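Local coordinates for protein glycerate 2-kinase (Pyrococcus horikoshii, PDB 1X3L) that catalyses the ATP-dependent phosphorylation of D-glycerate to 2-phosphoglycerate and can also use other nucleotides or pyrophosphate as phosphate donor, at residues V79-Y84 with S134-L139; A119-I124 with M184-G189; F318-V323 with A431-K436; N344-L349 with K398-H403. All blocks are in the same frame, centred on the assembly; numbering follows the deposited sequence.

Contact 1. Residues V79-Y84 with S134-L139; sequences VTKYGY and SALFEL. With SO4 (sulfate ion), chain B.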
loop_
_atom_site.group_PDB
_atom_site.type_symbol
_atom_site.label_atom_id
_atom_site.label_comp_id
_atom_site.label_asym_id
_atom_site.label_seq_id
_atom_site.Cartn_x
_atom_site.Cartn_y
_atom_site.Cartn_z
ATOM N N VAL A 79 -8.514 1.468 15.112
ATOM C CA VAL A 79 -8.763 2.855 14.726
ATOM C C VAL A 79 -8.813 2.957 13.206
ATOM O O VAL A 79 -7.828 2.662 12.524
ATOM C CB VAL A 79 -7.655 3.781 15.265
ATOM C CG1 VAL A 79 -8.068 5.237 15.104
ATOM C CG2 VAL A 79 -7.376 3.455 16.726
ATOM N N THR A 80 -9.964 3.370 12.678
ATOM C CA THR A 80 -10.141 3.476 11.236
ATOM C C THR A 80 -10.920 4.732 10.843
ATOM O O THR A 80 -11.360 5.494 11.701
ATOM C CB THR A 80 -10.865 2.220 10.688
ATOM O OG1 THR A 80 -10.835 2.231 9.257
ATOM C CG2 THR A 80 -12.317 2.184 11.162
ATOM N N LYS A 81 -11.080 4.941 9.539
ATOM C CA LYS A 81 -11.794 6.104 9.020
ATOM C C LYS A 81 -13.291 6.076 9.311
ATOM O O LYS A 81 -13.870 5.020 9.576
ATOM C CB LYS A 81 -11.589 6.216 7.509
ATOM C CG LYS A 81 -10.198 6.641 7.089
ATOM C CD LYS A 81 -10.080 6.711 5.565
ATOM C CE LYS A 81 -11.084 7.689 4.958
ATOM N NZ LYS A 81 -10.878 9.089 5.420
ATOM N N TYR A 82 -13.911 7.251 9.262
ATOM C CA TYR A 82 -15.344 7.369 9.498
ATOM C C TYR A 82 -16.078 6.599 8.406
ATOM O O TYR A 82 -15.813 6.789 7.219
ATOM C CB TYR A 82 -15.765 8.844 9.476
ATOM C CG TYR A 82 -15.216 9.647 10.635
ATOM C CD1 TYR A 82 -15.599 9.361 11.948
ATOM C CD2 TYR A 82 -14.296 10.673 10.426
ATOM C CE1 TYR A 82 -15.075 10.076 13.022
ATOM C CE2 TYR A 82 -13.766 11.395 11.494
ATOM C CZ TYR A 82 -14.158 11.092 12.788
ATOM O OH TYR A 82 -13.626 11.794 13.849
ATOM N N GLY A 83 -16.990 5.723 8.817
ATOM C CA GLY A 83 -17.740 4.932 7.858
ATOM C C GLY A 83 -17.194 3.522 7.704
ATOM O O GLY A 83 -17.925 2.607 7.322
ATOM N N TYR A 84 -15.910 3.339 8.006
ATOM C CA TYR A 84 -15.269 2.031 7.889
ATOM C C TYR A 84 -15.652 1.105 9.041
ATOM O O TYR A 84 -15.270 -0.060 9.064
ATOM C CB TYR A 84 -13.757 2.207 7.724
ATOM C CG TYR A 84 -13.359 2.868 6.422
ATOM C CD1 TYR A 84 -13.925 4.082 6.028
ATOM C CD2 TYR A 84 -12.416 2.281 5.580
ATOM C CE1 TYR A 84 -13.563 4.693 4.827
ATOM C CE2 TYR A 84 -12.047 2.882 4.378
ATOM C CZ TYR A 84 -12.624 4.086 4.007
ATOM O OH TYR A 84 -12.264 4.680 2.817
ATOM N N SER A 134 -1.197 7.467 9.782
ATOM C CA SER A 134 -0.587 8.687 10.314
ATOM C C SER A 134 -1.590 9.668 10.913
ATOM O O SER A 134 -1.364 10.202 11.999
ATOM C CB SER A 134 0.228 9.403 9.235
ATOM O OG SER A 134 1.402 8.680 8.918
ATOM N N ALA A 135 -2.688 9.906 10.202
ATOM C CA ALA A 135 -3.716 10.833 10.666
ATOM C C ALA A 135 -4.707 10.167 11.618
ATOM O O ALA A 135 -5.163 10.779 12.586
ATOM C CB ALA A 135 -4.460 11.422 9.469
ATOM N N LEU A 136 -5.032 8.909 11.341
ATOM C CA LEU A 136 -5.979 8.156 12.154
ATOM C C LEU A 136 -5.454 7.775 13.529
ATOM O O LEU A 136 -6.229 7.577 14.464
ATOM C CB LEU A 136 -6.379 6.871 11.432
ATOM C CG LEU A 136 -7.160 6.970 10.125
ATOM C CD1 LEU A 136 -7.224 5.586 9.473
ATOM C CD2 LEU A 136 -8.561 7.517 10.404
ATOM N N PHE A 137 -4.136 7.667 13.648
ATOM C CA PHE A 137 -3.513 7.250 14.894
ATOM C C PHE A 137 -2.405 8.221 15.278
ATOM O O PHE A 137 -1.274 8.103 14.802
ATOM C CB PHE A 137 -2.935 5.851 14.693
ATOM C CG PHE A 137 -2.547 5.156 15.955
ATOM C CD1 PHE A 137 -3.513 4.566 16.763
ATOM C CD2 PHE A 137 -1.209 5.041 16.312
ATOM C CE1 PHE A 137 -3.147 3.860 17.908
ATOM C CE2 PHE A 137 -0.835 4.338 17.457
ATOM C CZ PHE A 137 -1.804 3.747 18.252
ATOM N N GLU A 138 -2.729 9.178 16.140
ATOM C CA GLU A 138 -1.744 10.165 16.553
ATOM C C GLU A 138 -1.949 10.706 17.961
ATOM O O GLU A 138 -3.074 10.856 18.438
ATOM C CB GLU A 138 -1.722 11.327 15.552
ATOM C CG GLU A 138 -0.762 12.456 15.919
ATOM C CD GLU A 138 0.653 11.967 16.196
ATOM O OE1 GLU A 138 1.263 11.346 15.305
ATOM O OE2 GLU A 138 1.161 12.207 17.308
ATOM N N LEU A 139 -0.830 10.988 18.618
ATOM C CA LEU A 139 -0.808 11.531 19.966
ATOM C C LEU A 139 0.434 12.415 20.066
ATOM O O LEU A 139 1.554 11.917 20.155
ATOM C CB LEU A 139 -0.734 10.399 20.995
ATOM C CG LEU A 139 -0.765 10.821 22.467
ATOM C CD1 LEU A 139 -2.035 11.621 22.747
ATOM C CD2 LEU A 139 -0.698 9.589 23.358
HETATM S S SO4 B . -0.022 7.072 5.680
HETATM O O1 SO4 B . 1.369 6.791 6.074
HETATM O O2 SO4 B . -0.025 8.200 4.735
HETATM O O3 SO4 B . -0.831 7.413 6.865
HETATM O O4 SO4 B . -0.603 5.883 5.033
#
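Val79, Thr80 and Lys81 meet Leu136 and Phe137 through apolar and van der Waals contacts. Leu136 is the main partner. Its CD2 rests against Thr80 C at 3.7 Å. The same methyl lies 3.8 Å from Lys81 CG, and CD1 also reaches this methylene. The Lys81 and Leu136 side chains cross at about a right angle. Val79 splits its methyls between two partners. CG1, anti to the backbone N (chi1 -169°), makes a tight approach to Leu136 O at 3.0 Å. CG2 meets the edge of the Phe137 ring near its plane, 4.0 Å from CD1.

The contact joins the C-terminal end of strand 75-81, in the six-stranded parallel sheet of an alpha/beta domain, to the short helix 133-136 that follows strand 124-129. Phe137 is the first residue beyond that helix. Segment 79-84 goes through a type II turn from Lys81 to Tyr84.

Polar contacts involve Ser134, on the helix. A sulfate, probably from the crystallisation liquor, accepts a bond from Ser134 N to its O3 at 2.9 Å (164° at the hydrogen). Gly132 N and Ala206 N also bind this ion. The Lys81 side chain lies beside Lys58, a probable substrate-binding residue by similarity.

Contact 2. Residues A119-I124 with M184-G189; sequences ARENDI and MIKGTG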
loop_
_atom_site.group_PDB
_atom_site.type_symbol
_atom_site.label_atom_id
_atom_site.label_comp_id
_atom_site.label_asym_id
_atom_site.label_seq_id
_atom_site.Cartn_x
_atom_site.Cartn_y
_atom_site.Cartn_z
ATOM N N ALA A 119 -0.587 -4.836 28.940
ATOM C CA ALA A 119 0.087 -6.028 28.427
ATOM C C ALA A 119 1.391 -6.280 29.188
ATOM O O ALA A 119 2.168 -5.356 29.424
ATOM C CB ALA A 119 0.369 -5.875 26.931
ATOM N N ARG A 120 1.625 -7.536 29.561
ATOM C CA ARG A 120 2.821 -7.912 30.317
ATOM C C ARG A 120 3.947 -8.471 29.449
ATOM O O ARG A 120 3.754 -8.762 28.271
ATOM C CB ARG A 120 2.453 -8.940 31.394
ATOM C CG ARG A 120 1.465 -8.444 32.451
ATOM C CD ARG A 120 2.043 -7.296 33.274
ATOM N NE ARG A 120 1.772 -5.990 32.677
ATOM C CZ ARG A 120 2.418 -4.870 32.992
ATOM N NH1 ARG A 120 3.389 -4.887 33.899
ATOM N NH2 ARG A 120 2.089 -3.729 32.402
ATOM N N GLU A 121 5.125 -8.631 30.045
ATOM C CA GLU A 121 6.283 -9.146 29.325
ATOM C C GLU A 121 6.054 -10.536 28.734
ATOM O O GLU A 121 6.828 -10.991 27.895
ATOM C CB GLU A 121 7.511 -9.198 30.242
ATOM C CG GLU A 121 8.017 -7.846 30.747
ATOM C CD GLU A 121 7.062 -7.172 31.722
ATOM O OE1 GLU A 121 6.261 -7.884 32.366
ATOM O OE2 GLU A 121 7.124 -5.930 31.859
ATOM N N ASN A 122 4.995 -11.212 29.169
ATOM C CA ASN A 122 4.715 -12.553 28.664
ATOM C C ASN A 122 3.509 -12.601 27.725
ATOM O O ASN A 122 3.097 -13.677 27.291
ATOM C CB ASN A 122 4.500 -13.518 29.832
ATOM C CG ASN A 122 3.231 -13.229 30.596
ATOM O OD1 ASN A 122 3.019 -12.112 31.069
ATOM N ND2 ASN A 122 2.373 -14.236 30.720
ATOM N N ASP A 123 2.941 -11.438 27.415
ATOM C CA ASP A 123 1.797 -11.373 26.510
ATOM C C ASP A 123 2.252 -11.032 25.092
ATOM O O ASP A 123 3.363 -10.539 24.881
ATOM C CB ASP A 123 0.793 -10.310 26.962
ATOM C CG ASP A 123 0.223 -10.587 28.333
ATOM O OD1 ASP A 123 -0.018 -11.771 28.653
ATOM O OD2 ASP A 123 0.001 -9.614 29.083
ATOM N N ILE A 124 1.381 -11.295 24.126
ATOM C CA ILE A 124 1.666 -11.005 22.728
ATOM C C ILE A 124 0.763 -9.858 22.285
ATOM O O ILE A 124 -0.432 -9.845 22.595
ATOM C CB ILE A 124 1.390 -12.233 21.829
ATOM C CG1 ILE A 124 2.362 -13.362 22.179
ATOM C CG2 ILE A 124 1.509 -11.848 20.354
ATOM C CD1 ILE A 124 2.215 -14.591 21.306
ATOM N N MET A 184 6.928 0.862 23.489
ATOM C CA MET A 184 5.985 0.718 24.596
ATOM C C MET A 184 5.522 -0.719 24.828
ATOM O O MET A 184 4.819 -0.993 25.798
ATOM C CB MET A 184 4.755 1.602 24.359
ATOM C CG MET A 184 5.061 3.084 24.245
ATOM S SD MET A 184 3.597 4.049 23.799
ATOM C CE MET A 184 3.060 4.595 25.436
ATOM N N ILE A 185 5.907 -1.632 23.942
ATOM C CA ILE A 185 5.506 -3.032 24.080
ATOM C C ILE A 185 6.411 -3.763 25.074
ATOM O O ILE A 185 7.607 -3.929 24.832
ATOM C CB ILE A 185 5.562 -3.751 22.718
ATOM C CG1 ILE A 185 4.601 -3.074 21.731
ATOM C CG2 ILE A 185 5.209 -5.212 22.887
ATOM C CD1 ILE A 185 4.699 -3.614 20.312
ATOM N N LYS A 186 5.835 -4.204 26.186
ATOM C CA LYS A 186 6.600 -4.897 27.221
ATOM C C LYS A 186 6.828 -6.369 26.897
ATOM O O LYS A 186 7.807 -6.964 27.350
ATOM C CB LYS A 186 5.889 -4.774 28.573
ATOM C CG LYS A 186 5.614 -3.340 28.985
ATOM C CD LYS A 186 4.862 -3.257 30.307
ATOM C CE LYS A 186 4.469 -1.818 30.615
ATOM N NZ LYS A 186 3.803 -1.663 31.942
ATOM N N GLY A 187 5.926 -6.954 26.115
ATOM C CA GLY A 187 6.072 -8.356 25.760
ATOM C C GLY A 187 6.580 -8.587 24.347
ATOM O O GLY A 187 7.592 -8.023 23.928
ATOM N N THR A 188 5.877 -9.436 23.609
ATOM C CA THR A 188 6.254 -9.733 22.237
ATOM C C THR A 188 5.355 -8.971 21.275
ATOM O O THR A 188 4.130 -9.064 21.349
ATOM C CB THR A 188 6.136 -11.238 21.930
ATOM O OG1 THR A 188 7.072 -11.965 22.734
ATOM C CG2 THR A 188 6.435 -11.504 20.464
ATOM N N GLY A 189 5.970 -8.213 20.375
ATOM C CA GLY A 189 5.200 -7.463 19.404
ATOM C C GLY A 189 5.235 -8.089 18.023
ATOM O O GLY A 189 6.308 -8.302 17.449
HETATM O O HOH W 1 2.917 -4.166 26.680
HETATM O O HOH W 2 3.025 -6.846 25.892
#
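Arg120 and Lys186 lie side by side and point the same way. They sit where neighbouring strands 124-129 and 188-194 of the six-stranded parallel sheet begin, and Ile124 pairs with Thr188. Lys186 runs extended beyond CG. Its CD lies over one face of the Arg120 guanidinium, 3.5 Å from NH2. The same CD is 3.5 Å from Ala119 O. Arg120 NH2 and Lys186 NZ are modelled 2.7 Å apart; both are donors, so this is no bond and their placing is doubtful. Each is weakly bonded to Asn117 O, which may ease the repulsion.

Glu121 crosses Lys186 at a slant, with OE2 3.7 Å from CB. An alanine in place of Lys186 would probably uncover the guanidinium face where CD lay and leave Glu121 OE2 without the nearby charge of NZ.

The backbones come closest at Gly187. A side chain there would clash with Asp123 O and Arg120 O. Its CA instead makes CA-H...O contacts with the carbonyls of Arg120, Glu121 and Asp123. One water links Ala119 O to Lys186 N, and a second donates to Arg120 O and accepts a weak bond from Gly187 N. Thr188 N bonds to Asp123 O at 3.0 Å (173° at the hydrogen). Arg120 to Asp123 form a type I turn, in which Arg120 N donates to Asp123 OD2 at 2.7 Å, on the anti side of the carboxylate.

Contact 3. Residues F318-V323 with A431-K436; sequences FEPPVV and AIVTSK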
loop_
_atom_site.group_PDB
_atom_site.type_symbol
_atom_site.label_atom_id
_atom_site.label_comp_id
_atom_site.label_asym_id
_atom_site.label_seq_id
_atom_site.Cartn_x
_atom_site.Cartn_y
_atom_site.Cartn_z
ATOM N N PHE A 318 12.123 -14.664 -23.435
ATOM C CA PHE A 318 11.524 -15.923 -22.988
ATOM C C PHE A 318 10.737 -16.568 -24.125
ATOM O O PHE A 318 10.260 -15.876 -25.024
ATOM C CB PHE A 318 10.546 -15.691 -21.828
ATOM C CG PHE A 318 11.084 -14.825 -20.732
ATOM C CD1 PHE A 318 10.545 -13.561 -20.507
ATOM C CD2 PHE A 318 12.114 -15.274 -19.910
ATOM C CE1 PHE A 318 11.022 -12.753 -19.475
ATOM C CE2 PHE A 318 12.598 -14.474 -18.875
ATOM C CZ PHE A 318 12.048 -13.207 -18.660
ATOM N N GLU A 319 10.596 -17.890 -24.077
ATOM C CA GLU A 319 9.828 -18.631 -25.077
ATOM C C GLU A 319 8.389 -18.774 -24.581
ATOM O O GLU A 319 8.168 -19.094 -23.414
ATOM C CB GLU A 319 10.394 -20.048 -25.263
ATOM C CG GLU A 319 11.755 -20.153 -25.942
ATOM C CD GLU A 319 11.705 -19.849 -27.432
ATOM O OE1 GLU A 319 10.592 -19.787 -28.005
ATOM O OE2 GLU A 319 12.789 -19.679 -28.036
ATOM N N PRO A 320 7.391 -18.536 -25.453
ATOM C CA PRO A 320 5.996 -18.679 -25.008
ATOM C C PRO A 320 5.780 -20.178 -24.758
ATOM O O PRO A 320 6.545 -20.996 -25.264
ATOM C CB PRO A 320 5.187 -18.196 -26.212
ATOM C CG PRO A 320 6.149 -17.332 -26.985
ATOM C CD PRO A 320 7.455 -18.062 -26.846
ATOM N N PRO A 321 4.749 -20.558 -23.983
ATOM C CA PRO A 321 3.755 -19.718 -23.306
ATOM C C PRO A 321 4.378 -19.095 -22.074
ATOM O O PRO A 321 4.987 -19.788 -21.258
ATOM C CB PRO A 321 2.648 -20.706 -22.959
ATOM C CG PRO A 321 3.421 -21.955 -22.646
ATOM C CD PRO A 321 4.461 -21.989 -23.757
ATOM N N VAL A 322 4.221 -17.787 -21.924
ATOM C CA VAL A 322 4.831 -17.123 -20.791
ATOM C C VAL A 322 3.976 -15.995 -20.241
ATOM O O VAL A 322 3.146 -15.424 -20.950
ATOM C CB VAL A 322 6.229 -16.593 -21.200
ATOM C CG1 VAL A 322 6.087 -15.589 -22.340
ATOM C CG2 VAL A 322 6.943 -15.977 -20.010
ATOM N N VAL A 323 4.160 -15.717 -18.956
ATOM C CA VAL A 323 3.457 -14.640 -18.274
ATOM C C VAL A 323 4.504 -13.719 -17.656
ATOM O O VAL A 323 5.422 -14.183 -16.970
ATOM C CB VAL A 323 2.555 -15.167 -17.138
ATOM C CG1 VAL A 323 2.017 -13.998 -16.319
ATOM C CG2 VAL A 323 1.401 -15.974 -17.717
ATOM N N ALA A 431 1.294 -9.467 -18.632
ATOM C CA ALA A 431 1.417 -9.683 -20.071
ATOM C C ALA A 431 1.478 -11.185 -20.336
ATOM O O ALA A 431 2.326 -11.893 -19.792
ATOM C CB ALA A 431 2.675 -8.994 -20.611
ATOM N N ILE A 432 0.572 -11.674 -21.173
ATOM C CA ILE A 432 0.530 -13.096 -21.473
ATOM C C ILE A 432 0.785 -13.375 -22.944
ATOM O O ILE A 432 0.194 -12.738 -23.812
ATOM C CB ILE A 432 -0.849 -13.700 -21.112
ATOM C CG1 ILE A 432 -1.187 -13.404 -19.649
ATOM C CG2 ILE A 432 -0.843 -15.202 -21.377
ATOM C CD1 ILE A 432 -2.617 -13.743 -19.274
ATOM N N VAL A 433 1.686 -14.312 -23.221
ATOM C CA VAL A 433 1.959 -14.715 -24.599
ATOM C C VAL A 433 1.779 -16.231 -24.603
ATOM O O VAL A 433 2.503 -16.954 -23.922
ATOM C CB VAL A 433 3.385 -14.363 -25.049
ATOM C CG1 VAL A 433 3.560 -14.719 -26.523
ATOM C CG2 VAL A 433 3.655 -12.879 -24.836
ATOM N N THR A 434 0.795 -16.712 -25.353
ATOM C CA THR A 434 0.523 -18.141 -25.392
ATOM C C THR A 434 1.212 -18.860 -26.542
ATOM O O THR A 434 1.394 -20.074 -26.499
ATOM C CB THR A 434 -0.990 -18.400 -25.479
ATOM O OG1 THR A 434 -1.535 -17.684 -26.594
ATOM C CG2 THR A 434 -1.684 -17.932 -24.207
ATOM N N SER A 435 1.613 -18.118 -27.564
ATOM C CA SER A 435 2.256 -18.743 -28.711
ATOM C C SER A 435 2.990 -17.725 -29.570
ATOM O O SER A 435 2.676 -16.536 -29.533
ATOM C CB SER A 435 1.195 -19.462 -29.550
ATOM O OG SER A 435 1.771 -20.095 -30.675
ATOM N N LYS A 436 3.972 -18.196 -30.338
ATOM C CA LYS A 436 4.740 -17.326 -31.225
ATOM C C LYS A 436 3.982 -17.102 -32.533
ATOM O O LYS A 436 3.063 -17.898 -32.821
ATOM C CB LYS A 436 6.104 -17.950 -31.533
ATOM C CG LYS A 436 7.033 -18.057 -30.335
ATOM C CD LYS A 436 8.331 -18.772 -30.693
ATOM C CE LYS A 436 9.094 -18.035 -31.782
ATOM N NZ LYS A 436 10.383 -18.705 -32.109
#
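The pyrrolidine ring of Pro320 meets Lys436 and Val433 at its CG corner. Here strand 322-328 begins, antiparallel to the end of strand 427-435, the last strand of the chain, in a mixed six-stranded sheet. The ring's CD and CG are both 3.5 Å from Lys436 CG. Its CG also touches Val433 CG1 at 3.7 Å, and its CB lies near Ser435 N. Ring and lysine chain cross at about a right angle. The Phe318 ring stacks with that of Tyr287. The flat carboxylate of Glu319 reaches the same lysine, with OE1 3.7 Å from CD. Its charge stays beyond salt-bridge range of NZ. The planar peptide bond between Pro320 and Pro321 is cis. Beyond it, Pro321 CB approaches Thr434 O.

Val322 and Val433 form a hydrogen-bonded pair. Val322 N donates to Val433 O at 2.8 Å, and Val433 N returns a bond to Val322 O at 2.9 Å. The two side chains lie side by side. Val322 holds CG1 between its backbone N and carbonyl carbon (chi1 61°), where it meets Val433 CB at 4.0 Å. Ile311 of helix 297-314 packs on this face, touching both valines and Pro320.

Val323 and Ile432 make the next, non-hydrogen-bonded pair, on the other face. Phe284 touches both of them there, and Ile6 and Ile9 of helix 6-20 touch Ile432. Across this pair Val323 CG2 meets Ile432 CG1 at 4.1 Å. Beside it, Val323 CA makes a CA-H...O contact with Ala431 O at 3.3 Å.

Contact 4. Residues N344-L349 with K398-H403; sequences NQEIAL and KVLKEH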
loop_
_atom_site.group_PDB
_atom_site.type_symbol
_atom_site.label_atom_id
_atom_site.label_comp_id
_atom_site.label_asym_id
_atom_site.label_seq_id
_atom_site.Cartn_x
_atom_site.Cartn_y
_atom_site.Cartn_z
ATOM N N ASN A 344 -3.380 3.029 -15.957
ATOM C CA ASN A 344 -3.497 1.658 -16.453
ATOM C C ASN A 344 -4.301 1.573 -17.758
ATOM O O ASN A 344 -4.017 0.775 -18.642
ATOM C CB ASN A 344 -4.170 0.818 -15.368
ATOM C CG ASN A 344 -3.203 0.618 -14.233
ATOM O OD1 ASN A 344 -2.089 0.138 -14.413
ATOM N ND2 ASN A 344 -3.647 1.019 -13.030
ATOM N N GLN A 345 -5.308 2.421 -17.921
ATOM C CA GLN A 345 -6.058 2.418 -19.168
ATOM C C GLN A 345 -5.140 2.870 -20.303
ATOM O O GLN A 345 -5.236 2.365 -21.423
ATOM C CB GLN A 345 -7.260 3.348 -19.071
ATOM C CG GLN A 345 -8.330 2.851 -18.104
ATOM C CD GLN A 345 -9.339 3.927 -17.781
ATOM O OE1 GLN A 345 -10.121 4.344 -18.639
ATOM N NE2 GLN A 345 -9.318 4.401 -16.542
ATOM N N GLU A 346 -4.239 3.809 -20.025
ATOM C CA GLU A 346 -3.336 4.262 -21.078
ATOM C C GLU A 346 -2.244 3.233 -21.371
ATOM O O GLU A 346 -1.788 3.119 -22.504
ATOM C CB GLU A 346 -2.737 5.637 -20.739
ATOM C CG GLU A 346 -3.661 6.778 -21.163
ATOM C CD GLU A 346 -2.982 8.142 -21.206
ATOM O OE1 GLU A 346 -1.752 8.196 -21.416
ATOM O OE2 GLU A 346 -3.689 9.165 -21.053
ATOM N N ILE A 347 -1.837 2.474 -20.357
ATOM C CA ILE A 347 -0.832 1.435 -20.563
ATOM C C ILE A 347 -1.410 0.421 -21.548
ATOM O O ILE A 347 -0.782 0.071 -22.553
ATOM C CB ILE A 347 -0.510 0.675 -19.257
ATOM C CG1 ILE A 347 0.337 1.549 -18.326
ATOM C CG2 ILE A 347 0.199 -0.638 -19.585
ATOM C CD1 ILE A 347 0.649 0.884 -16.988
ATOM N N ALA A 348 -2.613 -0.053 -21.237
ATOM C CA ALA A 348 -3.306 -1.036 -22.064
ATOM C C ALA A 348 -3.548 -0.551 -23.489
ATOM O O ALA A 348 -3.226 -1.248 -24.453
ATOM C CB ALA A 348 -4.643 -1.401 -21.420
ATOM N N LEU A 349 -4.116 0.645 -23.619
ATOM C CA LEU A 349 -4.422 1.182 -24.937
ATOM C C LEU A 349 -3.169 1.450 -25.763
ATOM O O LEU A 349 -3.139 1.179 -26.965
ATOM C CB LEU A 349 -5.247 2.472 -24.806
ATOM C CG LEU A 349 -5.687 3.123 -26.126
ATOM C CD1 LEU A 349 -6.632 2.187 -26.885
ATOM C CD2 LEU A 349 -6.382 4.449 -25.837
ATOM N N LYS A 398 -4.225 9.651 -31.387
ATOM C CA LYS A 398 -4.966 10.869 -31.072
ATOM C C LYS A 398 -5.673 10.735 -29.728
ATOM O O LYS A 398 -5.695 11.676 -28.936
ATOM C CB LYS A 398 -5.997 11.169 -32.163
ATOM C CG LYS A 398 -6.741 12.485 -31.971
ATOM C CD LYS A 398 -7.831 12.686 -33.030
ATOM C CE LYS A 398 -8.953 11.652 -32.897
ATOM N NZ LYS A 398 -10.020 11.843 -33.923
ATOM N N VAL A 399 -6.253 9.565 -29.476
ATOM C CA VAL A 399 -6.959 9.324 -28.218
ATOM C C VAL A 399 -6.003 9.463 -27.040
ATOM O O VAL A 399 -6.344 10.058 -26.019
ATOM C CB VAL A 399 -7.595 7.913 -28.185
ATOM C CG1 VAL A 399 -8.271 7.680 -26.835
ATOM C CG2 VAL A 399 -8.612 7.771 -29.308
ATOM N N LEU A 400 -4.801 8.914 -27.184
ATOM C CA LEU A 400 -3.804 8.993 -26.121
ATOM C C LEU A 400 -3.331 10.433 -25.936
ATOM O O LEU A 400 -3.129 10.888 -24.814
ATOM C CB LEU A 400 -2.619 8.069 -26.438
ATOM C CG LEU A 400 -2.913 6.575 -26.232
ATOM C CD1 LEU A 400 -1.818 5.721 -26.854
ATOM C CD2 LEU A 400 -3.040 6.289 -24.732
ATOM N N LYS A 401 -3.165 11.150 -27.042
ATOM C CA LYS A 401 -2.732 12.545 -26.989
ATOM C C LYS A 401 -3.759 13.360 -26.204
ATOM O O LYS A 401 -3.407 14.218 -25.402
ATOM C CB LYS A 401 -2.590 13.097 -28.409
ATOM C CG LYS A 401 -2.218 14.574 -28.493
ATOM C CD LYS A 401 -2.204 15.037 -29.950
ATOM C CE LYS A 401 -1.908 16.526 -30.076
ATOM N NZ LYS A 401 -1.965 16.976 -31.499
ATOM N N GLU A 402 -5.034 13.067 -26.436
ATOM C CA GLU A 402 -6.124 13.757 -25.755
ATOM C C GLU A 402 -6.406 13.178 -24.372
ATOM O O GLU A 402 -7.261 13.687 -23.647
ATOM C CB GLU A 402 -7.396 13.670 -26.597
ATOM C CG GLU A 402 -7.393 14.556 -27.825
ATOM C CD GLU A 402 -8.496 14.195 -28.797
ATOM O OE1 GLU A 402 -9.603 13.842 -28.339
ATOM O OE2 GLU A 402 -8.261 14.272 -30.021
ATOM N N HIS A 403 -5.692 12.115 -24.008
ATOM C CA HIS A 403 -5.890 11.471 -22.711
ATOM C C HIS A 403 -7.358 11.120 -22.505
ATOM O O HIS A 403 -7.972 11.464 -21.498
ATOM C CB HIS A 403 -5.391 12.386 -21.593
ATOM C CG HIS A 403 -3.916 12.634 -21.647
ATOM N ND1 HIS A 403 -2.989 11.621 -21.517
ATOM C CD2 HIS A 403 -3.209 13.765 -21.879
ATOM C CE1 HIS A 403 -1.774 12.117 -21.669
ATOM N NE2 HIS A 403 -1.879 13.415 -21.891
HETATM O O HOH W 3 -0.930 9.692 -23.415
#
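Glu346 reaches from helix 343-351 to the end of helix 396-401, past Leu400 to His403. Its CB lies 4.1 Å from Leu400 CD2. CG comes closer to that methyl, at 3.7 Å. The two side chains slide past each other in opposite directions. The glutamate is extended beyond CG (chi2 -164°), which puts CD near both Leu400 CD2 and His403 ND1. At the tip, OE2 accepts a bond from His403 ND1 at 2.6 Å through its syn lone pair. The bond is nearly straight (175°), OE2 lies in the ring plane, and carboxylate and ring are almost coplanar. The other oxygen, OE1, accepts a hydrogen bond from a water at 2.6 Å; the same water donates to Leu400 O at 2.9 Å. An alanine at Glu346 would probably leave His403 ND1 without this acceptor, the ring freer to turn, and the water on Leu400 O without its second acceptor.

His403 closes its helix in a Schellman motif with positive phi (53°). Leu400 O lies over one face of its ring, offset toward the rim.

Leu349, one turn on from Glu346, adds an apolar contact. Its CD2 meets Val399 CG1 at 3.9 Å and Leu400 CD2 at 4.0 Å.

Both helices belong to the MOFRL family region. Lys298 of helix 297-314 touches Glu346 and Leu400, Ser405 of helix 405-411 touches Glu346 and Leu349, and Ile347, pointing away from helix 396-401, packs on Ala364 of strand 359-366.

Overall arrangement
The contacts fall into two pairs. Contacts 1 and 2 share the six-stranded parallel sheet, with centres about 23 Å apart and nearest atoms about 7 Å apart. Their segments alternate along the chain. Contacts 3 and 4 belong to the C-terminal part. Their centres are about 24 Å apart, and contact 4 is nested in the loop closed by contact 3. Helix 297-314 packs on both. The pairs are well separated: centres about 45 Å between contacts 1 and 3, and about 52 Å between contacts 2 and 4. Contact 1 alone lies by the annotated site, its Lys81 side chain about 4 Å from that of Lys58, which probably binds substrate. Contact 1 also holds a sulfate at Ser134.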